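Local coordinates for protein periplasmic beta-glucosidase (Pseudomonas aeruginosa, PDB 6R5V) that probably hydrolyses terminal, non-reducing beta-D-glucosyl residues with release of beta-D-glucose, as a periplasmic enzyme of glycosyl hydrolase family 3, at residues K176-Y181 with G217-S222; A133-V138 with G182-G187. The protein carries 1 engineered substitution. All coordinates share one frame; numbering follows the deposited sequence. Where two conformers were deposited one is given.

Interaction 1 of 2, residues K176-Y181 with G217-S222. With XYP (beta-D-xylopyranose), chain C.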
ATOM      1  N   LYS A 176     -21.900  -5.396  -6.692  1.00 10.43           N
ATOM      2  CA  LYS A 176     -20.844  -4.446  -7.129  1.00 10.36           C
ATOM      3  C   LYS A 176     -19.664  -4.513  -6.155  1.00 10.16           C
ATOM      4  O   LYS A 176     -19.791  -5.048  -5.070  1.00 10.21           O
ATOM      5  CB  LYS A 176     -21.478  -3.052  -7.218  1.00 11.47           C
ATOM      6  CG  LYS A 176     -21.824  -2.422  -5.883  1.00 12.58           C
ATOM      7  CD  LYS A 176     -22.627  -1.134  -6.048  1.00 13.26           C
ATOM      8  CE  LYS A 176     -22.853  -0.402  -4.755  1.00 14.94           C
ATOM      9  NZ  LYS A 176     -23.580   0.838  -5.071  1.00 16.75           N
ATOM     10  N   HIS A 177     -18.511  -3.983  -6.515  1.00 10.55           N
ATOM     11  CA  HIS A 177     -18.120  -3.466  -7.815  1.00 11.55           C
ATOM     12  C   HIS A 177     -17.115  -4.445  -8.447  1.00 11.06           C
ATOM     13  O   HIS A 177     -16.034  -4.660  -7.891  1.00 13.45           O
ATOM     14  CB  HIS A 177     -17.456  -2.105  -7.676  1.00 11.87           C
ATOM     15  CG  HIS A 177     -18.282  -1.072  -6.983  1.00 13.08           C
ATOM     16  ND1 HIS A 177     -18.303  -0.945  -5.596  1.00 13.65           N
ATOM     17  CD2 HIS A 177     -19.083  -0.103  -7.474  1.00 13.25           C
ATOM     18  CE1 HIS A 177     -19.081   0.092  -5.275  1.00 12.93           C
ATOM     19  NE2 HIS A 177     -19.558   0.622  -6.397  1.00 13.55           N
ATOM     20  N   PHE A 178     -17.506  -5.134  -9.503  1.00 11.22           N
ATOM     21  CA  PHE A 178     -16.742  -6.280 -10.052  1.00 10.30           C
ATOM     22  C   PHE A 178     -15.649  -5.687 -10.946  1.00 10.42           C
ATOM     23  O   PHE A 178     -15.973  -5.161 -12.017  1.00 12.14           O
ATOM     24  CB  PHE A 178     -17.702  -7.195 -10.801  1.00 10.36           C
ATOM     25  CG  PHE A 178     -17.102  -8.487 -11.275  1.00 10.59           C
ATOM     26  CD1 PHE A 178     -16.630  -9.400 -10.348  1.00 11.60           C
ATOM     27  CD2 PHE A 178     -17.044  -8.821 -12.612  1.00 11.29           C
ATOM     28  CE1 PHE A 178     -16.147 -10.640 -10.754  1.00 11.59           C
ATOM     29  CE2 PHE A 178     -16.592 -10.066 -13.014  1.00 11.04           C
ATOM     30  CZ  PHE A 178     -16.121 -10.961 -12.085  1.00 11.21           C
ATOM     31  N   ALA A 179     -14.375  -5.680 -10.501  1.00 10.52           N
ATOM     32  CA  ALA A 179     -13.911  -6.328  -9.286  1.00 10.18           C
ATOM     33  C   ALA A 179     -12.673  -5.615  -8.721  1.00  9.71           C
ATOM     34  O   ALA A 179     -11.961  -4.927  -9.481  1.00  9.28           O
ATOM     35  CB  ALA A 179     -13.561  -7.771  -9.613  1.00 11.27           C
ATOM     36  N   LEU A 180     -12.395  -5.884  -7.441  1.00 10.23           N
ATOM     37  CA  LEU A 180     -11.149  -5.552  -6.683  1.00 10.71           C
ATOM     38  C   LEU A 180     -11.102  -4.052  -6.350  1.00 12.01           C
ATOM     39  O   LEU A 180     -10.004  -3.530  -6.065  1.00 11.85           O
ATOM     40  CB  LEU A 180      -9.893  -5.900  -7.491  1.00 11.37           C
ATOM     41  CG  LEU A 180      -9.853  -7.259  -8.192  1.00 11.85           C
ATOM     42  CD1 LEU A 180      -8.475  -7.529  -8.772  1.00 12.96           C
ATOM     43  CD2 LEU A 180     -10.253  -8.380  -7.241  1.00 12.39           C
ATOM     44  N   TYR A 181     -12.229  -3.354  -6.472  1.00 11.22           N
ATOM     45  CA  TYR A 181     -12.280  -1.878  -6.403  1.00 11.41           C
ATOM     46  C   TYR A 181     -11.697  -1.347  -5.066  1.00 11.28           C
ATOM     47  O   TYR A 181     -11.075  -0.262  -5.082  1.00 11.43           O
ATOM     48  CB  TYR A 181     -13.730  -1.496  -6.689  1.00 11.72           C
ATOM     49  CG  TYR A 181     -14.075  -0.029  -6.692  1.00 11.86           C
ATOM     50  CD1 TYR A 181     -13.270   0.931  -7.267  1.00 11.74           C
ATOM     51  CD2 TYR A 181     -15.262   0.378  -6.107  1.00 11.91           C
ATOM     52  CE1 TYR A 181     -13.655   2.274  -7.269  1.00 12.63           C
ATOM     53  CE2 TYR A 181     -15.638   1.701  -6.063  1.00 12.02           C
ATOM     54  CZ  TYR A 181     -14.842   2.650  -6.650  1.00 12.63           C
ATOM     55  OH  TYR A 181     -15.282   3.945  -6.542  1.00 13.74           O
ATOM     56  N   GLY A 217     -29.054 -11.315 -10.112  1.00 14.49           N
ATOM     57  CA  GLY A 217     -29.515 -11.068 -11.490  1.00 14.30           C
ATOM     58  C   GLY A 217     -28.562 -10.200 -12.296  1.00 14.06           C
ATOM     59  O   GLY A 217     -28.578 -10.290 -13.527  1.00 13.46           O
ATOM     60  N   ALA A 218     -27.775  -9.333 -11.641  1.00 12.89           N
ATOM     61  CA  ALA A 218     -26.908  -8.367 -12.341  1.00 11.93           C
ATOM     62  C   ALA A 218     -25.587  -8.210 -11.618  1.00 11.76           C
ATOM     63  O   ALA A 218     -25.466  -8.528 -10.421  1.00 12.22           O
ATOM     64  CB  ALA A 218     -27.609  -7.032 -12.513  1.00 12.57           C
ATOM     65  N   VAL A 219     -24.603  -7.763 -12.397  1.00 12.60           N
ATOM     66  CA  VAL A 219     -23.251  -7.439 -11.883  1.00 12.61           C
ATOM     67  C   VAL A 219     -22.881  -6.041 -12.377  1.00 13.57           C
ATOM     68  O   VAL A 219     -22.959  -5.784 -13.582  1.00 14.11           O
ATOM     69  CB  VAL A 219     -22.249  -8.499 -12.335  1.00 12.70           C
ATOM     70  CG1 VAL A 219     -20.793  -8.052 -12.029  1.00 13.30           C
ATOM     71  CG2 VAL A 219     -22.606  -9.848 -11.738  1.00 12.32           C
ATOM     72  N   MET A 220     -22.570  -5.140 -11.445  1.00 13.96           N
ATOM     73  CA  MET A 220     -22.053  -3.811 -11.802  1.00 14.57           C
ATOM     74  C   MET A 220     -20.524  -3.823 -11.868  1.00 13.47           C
ATOM     75  O   MET A 220     -19.827  -4.220 -10.904  1.00 12.41           O
ATOM     76  CB  MET A 220     -22.517  -2.738 -10.829  1.00 17.27           C
ATOM     77  CG  MET A 220     -21.957  -1.398 -11.211  1.00 23.52           C
ATOM     78  SD  MET A 220     -22.674  -0.073 -10.223  1.00 32.26           S
ATOM     79  CE  MET A 220     -24.192   0.131 -11.157  1.00 33.07           C
ATOM     80  N   VAL A 221     -20.024  -3.388 -13.006  1.00 13.24           N
ATOM     81  CA  VAL A 221     -18.587  -3.457 -13.357  1.00 13.36           C
ATOM     82  C   VAL A 221     -17.886  -2.255 -12.723  1.00 13.95           C
ATOM     83  O   VAL A 221     -18.456  -1.146 -12.699  1.00 13.46           O
ATOM     84  CB  VAL A 221     -18.412  -3.579 -14.880  1.00 13.61           C
ATOM     85  CG1 VAL A 221     -16.950  -3.660 -15.238  1.00 12.64           C
ATOM     86  CG2 VAL A 221     -19.153  -4.819 -15.406  1.00 13.67           C
ATOM     87  N   SER A 222     -16.687  -2.482 -12.177  1.00 13.47           N
ATOM     88  CA  SER A 222     -15.925  -1.428 -11.464  1.00 12.77           C
ATOM     89  C   SER A 222     -15.193  -0.443 -12.402  1.00 13.61           C
ATOM     90  O   SER A 222     -15.058  -0.673 -13.609  1.00 12.54           O
ATOM     91  CB  SER A 222     -14.965  -2.066 -10.473  1.00 12.96           C
ATOM     92  OG  SER A 222     -13.911  -2.693 -11.193  1.00 13.91           O
TER
HETATM   93  C1  XYP C   2     -22.287   5.800  -8.754  1.00 46.74           C
HETATM   94  C2  XYP C   2     -23.250   4.621  -9.020  1.00 45.20           C
HETATM   95  C3  XYP C   2     -23.181   3.643  -7.833  1.00 43.34           C
HETATM   96  C4  XYP C   2     -21.739   3.163  -7.717  1.00 38.49           C
HETATM   97  C5  XYP C   2     -20.748   4.319  -7.602  1.00 38.18           C
HETATM   98  O2  XYP C   2     -24.557   5.162  -9.309  1.00 45.31           O
HETATM   99  O3  XYP C   2     -23.982   2.457  -7.914  1.00 38.92           O
HETATM  100  O4  XYP C   2     -21.641   2.341  -6.567  1.00 29.85           O
HETATM  101  O5  XYP C   2     -20.927   5.370  -8.541  1.00 46.80           O
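F178 pairs with V221 in a parallel beta bridge, and two backbone hydrogen bonds define it. F178 N gives its proton to M220 O at 2.9 Å, nearly straight (173°). S222 N then reaches F178 O at 2.8 Å. Beside the bridge, V219 CG1 presses on F178 CB at 3.4 Å and lies obliquely to the ring, while helix 235-245 packs against the phenyl group farther out. Ahead of the bridge, K176 CB meets M220 CB at 3.8 Å. The strands 172-178 and 218-221 are neighbours in the parallel sheet of the TIM-barrel domain, and their C-terminal ends face a bound beta-D-xylopyranose. The peptide bonds before H177 and before A179 are both cis, and the first of them is consistent with the adjacent K176 and H177 side chains reaching the same sugar oxygen. K176 leaves the backbone with CG between N and the carbonyl carbon (chi1 71°) and then runs extended, bringing NZ to 2.9 Å from the sugar O4, with a weak bond to O3. H177 NE2 is hydrogen-bonded to the same O4 at 2.7 Å, near the plane of its ring. That ring is held between K176 CG over the centre of one face and Y181 CD2 toward the rim of the other, and D128 binds its ND1. K176 NZ is also hydrogen-bonded to F123 O. M220 SD comes to 3.7 Å from the sugar O3. K176 and H177 thus supply two of the bonds to O4, and R137 NH2 adds another, whereas strand 218-221 offers the ligand a polarisable sulfur.

Interaction 2 of 2, residues A133-V138 with G182-G187. With XYP (beta-D-xylopyranose), chain C.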
ATOM      1  N   ALA A 133      -8.016   1.404   5.203  1.00 11.79           N
ATOM      2  CA  ALA A 133      -8.920   2.318   5.918  1.00 12.06           C
ATOM      3  C   ALA A 133      -9.045   3.687   5.267  1.00 11.32           C
ATOM      4  O   ALA A 133     -10.002   4.431   5.591  1.00 11.30           O
ATOM      5  CB  ALA A 133      -8.424   2.457   7.336  1.00 12.34           C
ATOM      6  N   ARG A 134      -8.100   4.094   4.419  1.00 10.02           N
ATOM      7  CA  ARG A 134      -8.129   5.479   3.874  1.00  9.87           C
ATOM      8  C   ARG A 134      -9.245   5.610   2.844  1.00  9.59           C
ATOM      9  O   ARG A 134      -9.759   6.718   2.644  1.00  9.70           O
ATOM     10  CB  ARG A 134      -6.787   5.804   3.208  1.00  8.97           C
ATOM     11  CG  ARG A 134      -5.612   5.811   4.162  1.00  9.25           C
ATOM     12  CD  ARG A 134      -4.316   6.031   3.396  1.00  8.93           C
ATOM     13  NE  ARG A 134      -3.861   4.828   2.704  1.00  8.77           N
ATOM     14  CZ  ARG A 134      -2.763   4.736   1.995  1.00  9.02           C
ATOM     15  NH1 ARG A 134      -1.955   5.779   1.860  1.00  9.68           N
ATOM     16  NH2 ARG A 134      -2.448   3.570   1.437  1.00 10.17           N
ATOM     17  N   TRP A 135      -9.585   4.523   2.173  1.00  9.78           N
ATOM     18  CA  TRP A 135     -10.591   4.552   1.080  1.00 10.74           C
ATOM     19  C   TRP A 135     -11.958   5.032   1.566  1.00 12.20           C
ATOM     20  O   TRP A 135     -12.498   4.413   2.470  1.00 12.27           O
ATOM     21  CB  TRP A 135     -10.671   3.162   0.469  1.00 10.68           C
ATOM     22  CG  TRP A 135     -11.379   3.079  -0.840  1.00 11.45           C
ATOM     23  CD1 TRP A 135     -11.188   3.852  -1.947  1.00 12.28           C
ATOM     24  CD2 TRP A 135     -12.311   2.058  -1.213  1.00 11.40           C
ATOM     25  NE1 TRP A 135     -11.960   3.384  -2.984  1.00 13.10           N
ATOM     26  CE2 TRP A 135     -12.674   2.300  -2.554  1.00 11.44           C
ATOM     27  CE3 TRP A 135     -12.933   1.010  -0.522  1.00 11.18           C
ATOM     28  CZ2 TRP A 135     -13.563   1.478  -3.235  1.00 11.96           C
ATOM     29  CZ3 TRP A 135     -13.835   0.206  -1.199  1.00 10.45           C
ATOM     30  CH2 TRP A 135     -14.147   0.452  -2.541  1.00 10.91           C
ATOM     31  N   GLY A 136     -12.562   6.017   0.881  1.00 13.28           N
ATOM     32  CA  GLY A 136     -13.879   6.550   1.267  1.00 15.16           C
ATOM     33  C   GLY A 136     -14.979   5.513   1.283  1.00 14.15           C
ATOM     34  O   GLY A 136     -15.959   5.596   2.108  1.00 17.30           O
ATOM     35  N   ARG A 137     -14.854   4.488   0.458  1.00 12.45           N
ATOM     36  CA  ARG A 137     -16.001   3.580   0.287  1.00 12.35           C
ATOM     37  C   ARG A 137     -15.893   2.384   1.228  1.00 11.59           C
ATOM     38  O   ARG A 137     -16.749   1.458   1.103  1.00 11.91           O
ATOM     39  CB  ARG A 137     -16.065   3.185  -1.183  1.00 12.57           C
ATOM     40  CG  ARG A 137     -16.141   4.415  -2.057  1.00 14.02           C
ATOM     41  CD  ARG A 137     -16.443   4.075  -3.507  1.00 14.89           C
ATOM     42  NE  ARG A 137     -17.848   3.723  -3.589  1.00 16.55           N
ATOM     43  CZ  ARG A 137     -18.628   3.866  -4.665  1.00 17.53           C
ATOM     44  NH1 ARG A 137     -18.134   4.337  -5.804  1.00 17.06           N
ATOM     45  NH2 ARG A 137     -19.915   3.547  -4.563  1.00 17.87           N
ATOM     46  N   VAL A 138     -14.985   2.373   2.202  1.00 10.71           N
ATOM     47  CA  VAL A 138     -14.979   1.252   3.190  0.50 11.24           C
ATOM     48  C   VAL A 138     -16.354   1.180   3.878  1.00 11.37           C
ATOM     49  O   VAL A 138     -16.752   0.056   4.288  1.00 11.43           O
ATOM     50  CB  VAL A 138     -13.841   1.352   4.221  0.50 11.58           C
ATOM     51  CG1 VAL A 138     -12.474   1.246   3.575  0.50 11.97           C
ATOM     52  CG2 VAL A 138     -13.928   2.591   5.071  0.50 11.38           C
ATOM     53  N   GLY A 182     -11.889  -2.063  -3.958  1.00 11.29           N
ATOM     54  CA  GLY A 182     -11.420  -1.671  -2.610  1.00 11.43           C
ATOM     55  C   GLY A 182      -9.919  -1.824  -2.382  1.00 12.78           C
ATOM     56  O   GLY A 182      -9.443  -1.468  -1.288  1.00 13.17           O
ATOM     57  N   ALA A 183      -9.171  -2.355  -3.358  1.00 11.28           N
ATOM     58  CA  ALA A 183      -7.696  -2.505  -3.256  1.00 12.34           C
ATOM     59  C   ALA A 183      -6.991  -1.312  -3.904  1.00 11.94           C
ATOM     60  O   ALA A 183      -5.743  -1.384  -4.095  1.00 12.40           O
ATOM     61  CB  ALA A 183      -7.201  -3.825  -3.835  1.00 11.73           C
ATOM     62  N   ALA A 184      -7.708  -0.220  -4.198  1.00 12.21           N
ATOM     63  CA  ALA A 184      -7.111   0.975  -4.858  1.00 12.99           C
ATOM     64  C   ALA A 184      -5.782   1.351  -4.191  1.00 12.76           C
ATOM     65  O   ALA A 184      -5.750   1.562  -2.943  1.00 11.18           O
ATOM     66  CB  ALA A 184      -8.066   2.153  -4.784  1.00 13.80           C
ATOM     67  N   GLU A 185      -4.741   1.599  -4.998  1.00 13.44           N
ATOM     68  CA  GLU A 185      -3.415   1.986  -4.475  1.00 13.46           C
ATOM     69  C   GLU A 185      -3.540   3.307  -3.727  1.00 12.36           C
ATOM     70  O   GLU A 185      -4.237   4.257  -4.223  1.00 12.87           O
ATOM     71  CB  GLU A 185      -2.436   2.117  -5.642  1.00 16.32           C
ATOM     72  CG  GLU A 185      -0.992   1.940  -5.294  1.00 21.03           C
ATOM     73  CD  GLU A 185      -0.114   1.665  -6.519  1.00 22.20           C
ATOM     74  OE1 GLU A 185       0.230   2.615  -7.216  1.00 22.19           O
ATOM     75  OE2 GLU A 185       0.173   0.491  -6.789  1.00 25.89           O
ATOM     76  N   GLY A 186      -2.907   3.397  -2.573  1.00 11.38           N
ATOM     77  CA  GLY A 186      -2.926   4.628  -1.767  1.00 11.49           C
ATOM     78  C   GLY A 186      -4.269   4.890  -1.105  1.00 11.03           C
ATOM     79  O   GLY A 186      -4.415   5.908  -0.418  1.00 10.48           O
ATOM     80  N   GLY A 187      -5.187   3.954  -1.241  1.00 10.91           N
ATOM     81  CA  GLY A 187      -6.577   4.130  -0.803  1.00 11.71           C
ATOM     82  C   GLY A 187      -7.263   5.282  -1.520  1.00 11.15           C
ATOM     83  O   GLY A 187      -8.302   5.716  -1.054  1.00 11.16           O
TER
HETATM   84  C1  XYP C   2     -22.287   5.800  -8.754  1.00 46.74           C
HETATM   85  C2  XYP C   2     -23.250   4.621  -9.020  1.00 45.20           C
HETATM   86  C3  XYP C   2     -23.181   3.643  -7.833  1.00 43.34           C
HETATM   87  C4  XYP C   2     -21.739   3.163  -7.717  1.00 38.49           C
HETATM   88  C5  XYP C   2     -20.748   4.319  -7.602  1.00 38.18           C
HETATM   89  O2  XYP C   2     -24.557   5.162  -9.309  1.00 45.31           O
HETATM   90  O3  XYP C   2     -23.982   2.457  -7.914  1.00 38.92           O
HETATM   91  O4  XYP C   2     -21.641   2.341  -6.567  1.00 29.85           O
HETATM   92  O5  XYP C   2     -20.927   5.370  -8.541  1.00 46.80           O
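The indole of W135 lies flat over the backbone of G182, a CH-pi contact in which G182 CA stands 3.5 Å from the centroid of the six-membered ring and 19° off its normal. With no side chain on G182, the indole comes closest to this residue through CZ3, 3.4 Å from its CA. The opposite face of the indole is covered by R137 CB, so the ring is sandwiched between its own segment and the facing one. G187 O approaches differently, at the ring edge near its plane, and also takes a CA-H...O contact from W135 CA at 3.3 Å. Both segments are loops that follow barrel strands, 121-122 and 172-178. Residues 184-187 form a type II beta turn, closed by G187 N to A184 O at 3.0 Å, with G186 at positive phi. R134 meets the turn at G186, with G186 O over the centre of its guanidinium, 3.1 Å above the plane; its N-H groups point elsewhere. NH2 forms a salt bridge with D132, and NH1 bonds V574 O and G572 O of the second subunit. R137 turns the other way: its chain bends at chi3 (75°) and delivers NH2 to the xylopyranose O4 at 2.9 Å, while E140 forms a salt bridge with the same nitrogen.

How the interactions relate
Both contacts are buried and belong to the TIM-barrel domain, with 182-187 continuing the chain directly from 176-181. Interaction 1 joins two neighbouring barrel strands through backbone hydrogen bonds; interaction 2 joins loops beyond the strand ends, where aromatic and guanidinium faces rest on glycine backbone. They meet at Y181, whose OH lies 3.0 Å from R137 NH1, a probable hydrogen bond, and whose ring packs edge-to-face with W135. Both also reach the same sugar oxygen. Their surroundings differ: no other chain touches the segments of interaction 1, whereas R134, E185 and G186 of interaction 2 bond to the second subunit.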